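Local atomic coordinates of phosphotriesterase, putative (Deinococcus radiodurans, PDB entry 4J35), a protein that probably hydrolyses lactones with a pair of divalent metal ions, and is here the engineered product of work toward organophosphate hydrolysis. Residues L193-P197 with A198-I202; T249-E253 with G254-R258; D295-P298 with D299-R302. The protein carries 7 engineered substitutions. All coordinates share one frame; numbering follows the deposited sequence.

Interaction 1. Residues L193-P197 with A198-I202; sequences LGADP and ARIMI
D196 O accepts the N-H of R199 at 3.0 Å, rounding off a short 3-10 turn at P197 and A198, while I200 N makes a weak bond to P197 O. The D196 side chain adds an Asx turn: with CG anti to the backbone N (chi1 -175°), its carboxylate swings back over the turn, and OD1 takes the N-H of A198 at 3.0 Å, from above the carboxylate plane. Its other oxygen, OD2, rests 3.7 Å from R199 CG, touching the start of the arginine chain. The guanidinium itself is carried off by bends at chi2 and chi3 to the carbonyls of G170, R320 and G323. With an alanine at D196, the A198 N-H would probably lose its side-chain acceptor and R199 CG the carboxylate that rests on it. The apolar contact is between two buried residues: I200 CD1 meets A195 CB at 3.8 Å. A water lies 2.7 Å from P197 O and equally far from I200 O. The turn joins helix 183-192, ended by a Schellman motif at G194, to strand 200-202, which runs between strands 173-174 and 223-226 of the barrel; I200 also packs on L190 of that helix.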
# COMPACT_ATOMS: atom_id res chain seq x y z
N LEU A 193 -10.43 1.01 18.46
CA LEU A 193 -9.18 0.88 19.23
C LEU A 193 -8.51 2.24 19.42
O LEU A 193 -7.42 2.33 19.99
CB LEU A 193 -8.20 -0.10 18.54
CG LEU A 193 -8.60 -1.58 18.46
CD1 LEU A 193 -7.66 -2.36 17.53
CD2 LEU A 193 -8.62 -2.24 19.87
N GLY A 194 -9.19 3.30 18.99
CA GLY A 194 -8.73 4.66 19.19
C GLY A 194 -7.70 5.16 18.18
O GLY A 194 -7.04 6.18 18.40
N ALA A 195 -7.51 4.43 17.09
CA ALA A 195 -6.60 4.91 16.06
C ALA A 195 -7.21 6.11 15.35
O ALA A 195 -8.44 6.20 15.21
CB ALA A 195 -6.25 3.77 15.05
N ASP A 196 -6.35 7.01 14.86
CA ASP A 196 -6.79 8.29 14.28
C ASP A 196 -7.32 8.06 12.87
O ASP A 196 -6.56 7.65 12.00
CB ASP A 196 -5.59 9.24 14.25
CG ASP A 196 -5.94 10.63 13.77
OD1 ASP A 196 -7.07 10.89 13.28
OD2 ASP A 196 -5.02 11.49 13.86
N PRO A 197 -8.62 8.28 12.65
CA PRO A 197 -9.09 7.95 11.29
C PRO A 197 -8.47 8.81 10.19
O PRO A 197 -8.48 8.40 9.03
CB PRO A 197 -10.60 8.19 11.37
CG PRO A 197 -10.79 9.12 12.57
CD PRO A 197 -9.70 8.80 13.52
N ALA A 198 -7.91 9.95 10.54
CA ALA A 198 -7.30 10.83 9.53
C ALA A 198 -5.91 10.32 9.12
O ALA A 198 -5.24 10.92 8.27
CB ALA A 198 -7.21 12.26 10.06
N ARG A 199 -5.49 9.19 9.72
CA ARG A 199 -4.22 8.58 9.38
C ARG A 199 -4.40 7.11 9.02
O ARG A 199 -3.50 6.33 9.17
CB ARG A 199 -3.23 8.70 10.54
CG ARG A 199 -3.04 10.11 11.07
CD ARG A 199 -2.10 10.93 10.19
NE ARG A 199 -0.69 10.64 10.47
CZ ARG A 199 0.33 11.21 9.84
NH1 ARG A 199 0.09 12.13 8.91
NH2 ARG A 199 1.56 10.91 10.20
N ILE A 200 -5.57 6.74 8.53
CA ILE A 200 -5.83 5.35 8.17
C ILE A 200 -6.29 5.32 6.71
O ILE A 200 -7.17 6.09 6.30
CB ILE A 200 -6.95 4.77 9.05
CG1 ILE A 200 -6.42 4.56 10.48
CG2 ILE A 200 -7.48 3.49 8.45
CD1 ILE A 200 -7.49 4.19 11.47
N MET A 201 -5.67 4.46 5.91
CA MET A 201 -6.08 4.29 4.53
C MET A 201 -6.49 2.84 4.36
O MET A 201 -5.65 1.92 4.44
CB MET A 201 -4.92 4.62 3.54
CG MET A 201 -5.40 4.72 2.15
SD MET A 201 -4.05 5.16 0.99
CE MET A 201 -3.28 3.55 0.86
N ILE A 202 -7.77 2.60 4.11
CA ILE A 202 -8.21 1.22 3.96
C ILE A 202 -7.98 0.88 2.51
O ILE A 202 -8.50 1.56 1.63
CB ILE A 202 -9.68 1.03 4.23
CG1 ILE A 202 -10.02 1.49 5.66
CG2 ILE A 202 -10.09 -0.42 3.99
CD1 ILE A 202 -9.23 0.72 6.79
O HOH W 1 -7.56 8.79 6.50

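Interaction 2. Residues T249-E253 with G254-R258; sequences TLLGE and GYADR
L250 O is gripped by two N-H groups, E253 N at 3.0 Å and, more weakly, Y255 N at 3.3 Å. The Y255 bond, together with that from G254 N to L251 O (3.1 Å), which closes a type I beta turn from L251 to G254, fits a Schellman motif where helix 240-251 gives way to the loop before strand 259-261. G254 supplies the positive phi of 79°; a beta carbon there would clash with E253 O.

The turn brings the Y255 ring across the L250 side chain at a slant. Its ring carbon CD2 lies 3.8 Å from L250 CD2, and the same edge of the ring approaches L250 O close to the ring plane. The E253 side chain, extended beyond CG, reaches this edge too: OE1 stands 3.4 Å from Y255 CE2 with carboxylate and ring planes 65° apart. The other oxygen, OE2, forms a salt bridge with R215 of helix 211-218, a helix that Y255 also touches through R215 and L218. R215 thus fixes the carboxylate whose other oxygen borders the ring.

On the buried side, L250 and L251 both pack on L259 of the following strand, and L251 reaches M313 of helix 307-322. Although its CB points away from the loop, L251 turns its branch tip back, so that CD2 meets A256 CB at 3.7 Å.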
# COMPACT_ATOMS: atom_id res chain seq x y z
N THR A 249 -19.08 8.40 -8.81
CA THR A 249 -20.20 8.45 -7.88
C THR A 249 -19.79 9.04 -6.54
O THR A 249 -20.51 9.88 -5.96
CB THR A 249 -20.73 7.04 -7.64
OG1 THR A 249 -21.22 6.51 -8.86
CG2 THR A 249 -21.84 7.03 -6.58
N LEU A 250 -18.66 8.58 -6.02
CA LEU A 250 -18.24 8.96 -4.66
C LEU A 250 -17.73 10.38 -4.68
O LEU A 250 -17.98 11.17 -3.79
CB LEU A 250 -17.17 8.01 -4.12
CG LEU A 250 -17.62 6.58 -3.83
CD1 LEU A 250 -16.45 5.74 -3.44
CD2 LEU A 250 -18.61 6.60 -2.61
N LEU A 251 -17.03 10.75 -5.75
CA LEU A 251 -16.58 12.13 -5.91
C LEU A 251 -17.76 13.11 -5.94
O LEU A 251 -17.66 14.22 -5.41
CB LEU A 251 -15.78 12.24 -7.24
CG LEU A 251 -14.38 11.61 -7.17
CD1 LEU A 251 -13.74 11.43 -8.62
CD2 LEU A 251 -13.49 12.50 -6.33
N GLY A 252 -18.85 12.64 -6.53
CA GLY A 252 -20.04 13.42 -6.74
C GLY A 252 -20.80 13.58 -5.42
O GLY A 252 -21.74 14.36 -5.34
N GLU A 253 -20.39 12.83 -4.41
CA GLU A 253 -21.01 12.86 -3.09
C GLU A 253 -20.06 13.56 -2.11
O GLU A 253 -20.25 13.47 -0.91
CB GLU A 253 -21.37 11.46 -2.63
CG GLU A 253 -22.43 10.73 -3.49
CD GLU A 253 -22.54 9.26 -3.16
OE1 GLU A 253 -21.66 8.76 -2.42
OE2 GLU A 253 -23.48 8.57 -3.63
N GLY A 254 -19.06 14.26 -2.64
CA GLY A 254 -18.18 15.13 -1.88
C GLY A 254 -17.07 14.44 -1.10
O GLY A 254 -16.55 14.96 -0.11
N TYR A 255 -16.66 13.26 -1.57
CA TYR A 255 -15.73 12.44 -0.81
C TYR A 255 -14.27 12.60 -1.25
O TYR A 255 -13.42 11.79 -0.86
CB TYR A 255 -16.11 10.98 -1.01
CG TYR A 255 -17.25 10.46 -0.14
CD1 TYR A 255 -17.20 10.54 1.23
CD2 TYR A 255 -18.34 9.83 -0.72
CE1 TYR A 255 -18.24 10.02 2.01
CE2 TYR A 255 -19.35 9.31 0.01
CZ TYR A 255 -19.32 9.41 1.38
OH TYR A 255 -20.36 8.86 2.07
N ALA A 256 -13.99 13.63 -2.05
CA ALA A 256 -12.70 13.70 -2.70
C ALA A 256 -11.62 13.73 -1.67
O ALA A 256 -10.55 13.20 -1.91
CB ALA A 256 -12.58 14.92 -3.63
N ASP A 257 -11.88 14.29 -0.48
CA ASP A 257 -10.77 14.40 0.47
C ASP A 257 -10.58 13.10 1.29
O ASP A 257 -9.77 13.07 2.19
CB ASP A 257 -10.87 15.63 1.39
CG ASP A 257 -12.11 15.61 2.24
OD1 ASP A 257 -12.97 14.75 1.95
OD2 ASP A 257 -12.23 16.47 3.16
N ARG A 258 -11.31 12.05 0.94
CA ARG A 258 -11.07 10.73 1.54
C ARG A 258 -10.75 9.61 0.55
O ARG A 258 -10.73 8.44 0.94
CB ARG A 258 -12.28 10.32 2.36
CG ARG A 258 -12.66 11.39 3.39
CD ARG A 258 -11.69 11.41 4.56
NE ARG A 258 -11.69 12.70 5.25
CZ ARG A 258 -12.48 13.02 6.28
NH1 ARG A 258 -13.36 12.14 6.76
NH2 ARG A 258 -12.39 14.22 6.83

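Interaction 3. Residues D295-P298 with D299-R302; sequences DILP and DLRR
I296 and L300, one turn apart on helix 291-303, lie side by side and point the same way, with I296 CG2 4.2 Å from L300 CD1. They form the packed face of the contact. L244 of helix 240-251 touches both residues, while L247 of that helix and M313 of helix 307-322 close on L300. The backbone beneath is firmly bonded: L300 N donates to I296 O at 2.9 Å, and R301 N meets L297 O at 3.0 Å with an almost straight N-H (175°).

The opposite character appears around P298, an exposed residue whose ring nitrogen has no hydrogen to give to the preceding turn, so the helix is kinked there. Just after it, D299 N splits between two weak bonds, to D295 O and to I296 O, and this weak bonding goes with a close approach of D299 CB to D295 O (3.2 Å). The i+4 pattern resumes at once with L300, and R302 N continues it to P298 O at 2.9 Å.

Charged groups dominate this outer side. The chi1 of D299, -173°, sets its carboxylate beside its own carbonyl carbon and facing R302, whose chain bends at chi3 to meet it. R302 NH2 reaches D299 OD1 at 2.8 Å on the syn side of the carboxylate but 35° out of its plane, and NE adds a weak bond to the same oxygen, which lies at the edge of the guanidinium and in the guanidinium plane. D299 OD2 has its own partner, NE of R303. R301 leads the other way, to E307 in a salt bridge and to the carbonyl of I305.

Two arginines sharing one aspartate, each with its own oxygen, are likely to hold the D299 carboxylate in its charged form and to limit its rotation.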
# COMPACT_ATOMS: atom_id res chain seq x y z
N ASP A 295 -3.44 7.53 -18.19
CA ASP A 295 -4.75 7.06 -18.65
C ASP A 295 -5.88 7.52 -17.71
O ASP A 295 -6.95 7.93 -18.15
CB ASP A 295 -4.80 5.56 -18.70
CG ASP A 295 -3.77 4.96 -19.64
OD1 ASP A 295 -3.67 5.49 -20.77
OD2 ASP A 295 -3.09 4.01 -19.21
N ILE A 296 -5.64 7.43 -16.42
CA ILE A 296 -6.73 7.61 -15.45
C ILE A 296 -7.06 9.06 -15.20
O ILE A 296 -8.21 9.47 -15.37
CB ILE A 296 -6.41 6.92 -14.11
CG1 ILE A 296 -6.16 5.42 -14.33
CG2 ILE A 296 -7.52 7.19 -13.09
CD1 ILE A 296 -7.34 4.68 -14.93
N LEU A 297 -6.10 9.84 -14.75
CA LEU A 297 -6.40 11.23 -14.42
C LEU A 297 -7.04 12.01 -15.58
O LEU A 297 -7.96 12.80 -15.40
CB LEU A 297 -5.15 11.94 -13.88
CG LEU A 297 -4.49 11.30 -12.66
CD1 LEU A 297 -3.36 12.18 -12.12
CD2 LEU A 297 -5.50 10.96 -11.52
N PRO A 298 -6.54 11.81 -16.81
CA PRO A 298 -7.12 12.56 -17.92
C PRO A 298 -8.52 12.06 -18.16
O PRO A 298 -9.39 12.79 -18.62
CB PRO A 298 -6.20 12.19 -19.13
CG PRO A 298 -4.92 11.80 -18.52
CD PRO A 298 -5.29 11.11 -17.17
N ASP A 299 -8.74 10.79 -17.87
CA ASP A 299 -10.06 10.26 -18.12
C ASP A 299 -11.05 10.86 -17.05
O ASP A 299 -12.17 11.17 -17.37
CB ASP A 299 -10.07 8.75 -18.08
CG ASP A 299 -11.39 8.18 -18.51
OD1 ASP A 299 -11.74 8.35 -19.69
OD2 ASP A 299 -12.08 7.58 -17.67
N LEU A 300 -10.59 11.05 -15.83
CA LEU A 300 -11.46 11.67 -14.81
C LEU A 300 -11.79 13.13 -15.19
O LEU A 300 -12.94 13.55 -15.12
CB LEU A 300 -10.81 11.62 -13.43
CG LEU A 300 -10.66 10.22 -12.84
CD1 LEU A 300 -9.83 10.30 -11.57
CD2 LEU A 300 -12.03 9.61 -12.56
N ARG A 301 -10.77 13.88 -15.62
CA ARG A 301 -10.98 15.24 -16.10
C ARG A 301 -11.98 15.27 -17.26
O ARG A 301 -12.91 16.09 -17.28
CB ARG A 301 -9.65 15.88 -16.51
CG ARG A 301 -8.75 16.14 -15.32
CD ARG A 301 -9.32 17.29 -14.46
NE ARG A 301 -9.29 18.56 -15.19
CZ ARG A 301 -10.34 19.27 -15.60
NH1 ARG A 301 -11.59 18.89 -15.37
NH2 ARG A 301 -10.11 20.39 -16.27
N ARG A 302 -11.79 14.38 -18.24
CA ARG A 302 -12.76 14.22 -19.31
C ARG A 302 -14.17 14.02 -18.76
O ARG A 302 -15.14 14.50 -19.35
CB ARG A 302 -12.46 13.05 -20.19
CG ARG A 302 -13.32 13.03 -21.44
CD ARG A 302 -13.10 11.75 -22.31
NE ARG A 302 -13.25 10.53 -21.50
CZ ARG A 302 -14.40 10.11 -20.96
NH1 ARG A 302 -15.52 10.79 -21.14
NH2 ARG A 302 -14.43 8.99 -20.23

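In the fold
All three interactions are local, and each has a link to helix 307-322: through R320 in interaction 1, and through M313 in interactions 2 and 3. Interactions 1 and 2 are both helix-to-strand connections feeding one parallel sheet of the barrel; interaction 3 lies within a single outer helix that packs on helix 240-251, the one whose end interaction 2 forms. Interaction 1 lies nearest the chain's centre, with no touching residue exposed and the I200 side chain about 12 Å from those of the metal ligands H21 and H176; the other two are peripheral, each joining buried aliphatic side chains to exposed residues. The D196 carboxylate bonds to a backbone N-H, while E253 and D299 pair with arginines.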